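Local coordinates for surface glycoprotein (Trypanosoma brucei, PDB 5KLH), which is an insect-stage surface antigen, a membrane-spanning protein whose bilobed ectodomain, the part described here, may act as a sensor, at residues L73-N78 with L158-A163. Numbering follows the deposited sequence.
Sequences LVVKVN and LYLVAA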
loop_
_atom_site.group_PDB
_atom_site.type_symbol
_atom_site.label_atom_id
_atom_site.label_comp_id
_atom_site.label_asym_id
_atom_site.label_seq_id
_atom_site.Cartn_x
_atom_site.Cartn_y
_atom_site.Cartn_z
ATOM N N LEU A 73 16.271 -2.505 -1.401
ATOM C CA LEU A 73 16.187 -3.060 -2.736
ATOM C C LEU A 73 16.157 -1.881 -3.699
ATOM O O LEU A 73 15.472 -0.890 -3.436
ATOM C CB LEU A 73 14.929 -3.912 -2.900
ATOM C CG LEU A 73 14.647 -4.551 -4.260
ATOM C CD1 LEU A 73 15.502 -5.802 -4.456
ATOM C CD2 LEU A 73 13.178 -4.896 -4.348
ATOM N N VAL A 74 16.920 -1.984 -4.784
ATOM C CA VAL A 74 16.992 -0.941 -5.789
ATOM C C VAL A 74 16.302 -1.413 -7.050
ATOM O O VAL A 74 16.790 -2.320 -7.732
ATOM C CB VAL A 74 18.458 -0.562 -6.105
ATOM C CG1 VAL A 74 18.505 0.542 -7.146
ATOM C CG2 VAL A 74 19.171 -0.123 -4.832
ATOM N N VAL A 75 15.171 -0.794 -7.370
ATOM C CA VAL A 75 14.391 -1.199 -8.532
ATOM C C VAL A 75 14.488 -0.113 -9.593
ATOM O O VAL A 75 13.970 0.984 -9.418
ATOM C CB VAL A 75 12.921 -1.458 -8.156
ATOM C CG1 VAL A 75 12.131 -1.918 -9.367
ATOM C CG2 VAL A 75 12.851 -2.504 -7.051
ATOM N N LYS A 76 15.197 -0.414 -10.679
ATOM C CA LYS A 76 15.315 0.516 -11.793
ATOM C C LYS A 76 14.270 0.207 -12.847
ATOM O O LYS A 76 14.322 -0.827 -13.521
ATOM C CB LYS A 76 16.731 0.457 -12.372
ATOM C CG LYS A 76 17.771 0.697 -11.286
ATOM C CD LYS A 76 19.185 0.840 -11.827
ATOM C CE LYS A 76 20.152 1.107 -10.676
ATOM N NZ LYS A 76 21.541 1.406 -11.130
ATOM N N VAL A 77 13.292 1.096 -12.956
ATOM C CA VAL A 77 12.157 0.875 -13.833
ATOM C C VAL A 77 12.502 1.403 -15.217
ATOM O O VAL A 77 12.744 2.593 -15.386
ATOM C CB VAL A 77 10.907 1.573 -13.277
ATOM C CG1 VAL A 77 9.701 1.310 -14.150
ATOM C CG2 VAL A 77 10.677 1.140 -11.839
ATOM N N ASN A 78 12.574 0.504 -16.189
ATOM C CA ASN A 78 12.875 0.877 -17.568
ATOM C C ASN A 78 11.825 0.272 -18.502
ATOM O O ASN A 78 12.066 -0.734 -19.185
ATOM C CB ASN A 78 14.290 0.430 -17.953
ATOM C CG ASN A 78 14.763 1.060 -19.249
ATOM O OD1 ASN A 78 14.043 1.852 -19.873
ATOM N ND2 ASN A 78 15.982 0.722 -19.658
ATOM N N LEU A 158 6.403 -5.382 -4.411
ATOM C CA LEU A 158 6.529 -3.942 -4.462
ATOM C C LEU A 158 5.586 -3.420 -5.535
ATOM O O LEU A 158 5.674 -3.861 -6.675
ATOM C CB LEU A 158 7.976 -3.553 -4.770
ATOM C CG LEU A 158 8.246 -2.054 -4.912
ATOM C CD1 LEU A 158 8.189 -1.395 -3.562
ATOM C CD2 LEU A 158 9.596 -1.827 -5.566
ATOM N N TYR A 159 4.662 -2.539 -5.159
ATOM C CA TYR A 159 3.691 -1.967 -6.100
ATOM C C TYR A 159 4.070 -0.555 -6.486
ATOM O O TYR A 159 4.208 0.300 -5.609
ATOM C CB TYR A 159 2.290 -1.937 -5.484
ATOM C CG TYR A 159 1.745 -3.269 -5.044
ATOM C CD1 TYR A 159 2.173 -3.861 -3.856
ATOM C CD2 TYR A 159 0.770 -3.912 -5.784
ATOM C CE1 TYR A 159 1.651 -5.076 -3.441
ATOM C CE2 TYR A 159 0.242 -5.124 -5.371
ATOM C CZ TYR A 159 0.689 -5.693 -4.197
ATOM O OH TYR A 159 0.164 -6.890 -3.776
ATOM N N LEU A 160 4.207 -0.289 -7.784
ATOM C CA LEU A 160 4.593 1.034 -8.252
ATOM C C LEU A 160 3.497 1.580 -9.143
ATOM O O LEU A 160 2.739 0.799 -9.720
ATOM C CB LEU A 160 5.924 0.976 -9.011
ATOM C CG LEU A 160 7.090 0.359 -8.241
ATOM C CD1 LEU A 160 8.333 0.202 -9.122
ATOM C CD2 LEU A 160 7.420 1.230 -7.048
ATOM N N VAL A 161 3.399 2.905 -9.240
ATOM C CA VAL A 161 2.345 3.525 -10.044
ATOM C C VAL A 161 2.888 4.598 -10.977
ATOM O O VAL A 161 3.689 5.456 -10.577
ATOM C CB VAL A 161 1.240 4.131 -9.131
ATOM C CG1 VAL A 161 0.068 4.646 -9.944
ATOM C CG2 VAL A 161 0.737 3.097 -8.137
ATOM N N ALA A 162 2.455 4.528 -12.232
ATOM C CA ALA A 162 2.769 5.571 -13.213
ATOM C C ALA A 162 1.527 6.371 -13.566
ATOM O O ALA A 162 0.430 5.824 -13.645
ATOM C CB ALA A 162 3.368 4.960 -14.480
ATOM N N ALA A 163 1.723 7.665 -13.793
ATOM C CA ALA A 163 0.679 8.598 -14.219
ATOM C C ALA A 163 0.946 9.109 -15.630
ATOM O O ALA A 163 2.103 9.238 -16.040
ATOM C CB ALA A 163 0.606 9.771 -13.270
#
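V75 and V77 share one rotamer, with CG1 anti to the backbone N and CG2 anti to the carbonyl carbon (chi1 -178° in both), and each meets a leucine of 158-163 with CG2. Two different first torsions, CG anti to the backbone N in L158 but anti to the carbonyl carbon in L160 (chi1 -55°), still bring a delta methyl of each leucine to the valines. L158 presents CD2, which lies 3.6 Å from V75 CG2. L160 uses CD1 instead, 3.7 Å from V77 CG2, and the same methyl makes a looser approach to V75, 4.4 Å from its CG1. In each close pair the side chains overlap side by side, pointing opposite ways, methyl alongside methyl. No hydrogen bond joins the segments; their axes come no nearer than 10.9 Å and run in broadly the same direction, 36° apart. This is face-to-face packing of two strands of a strongly curled sheet, with four buried aliphatic residues meeting inside it. Strand 85-100 links the two, pairing antiparallel with both 72-79 and 145-164; V75 and V77 make backbone hydrogen bonds to R87 and F85, and L158 and L160 rest on S89 and R87. F33 of strand 31-33 packs against both valines, while V200 and L202 of strand 197-204, which runs parallel to 145-164, pack against L160.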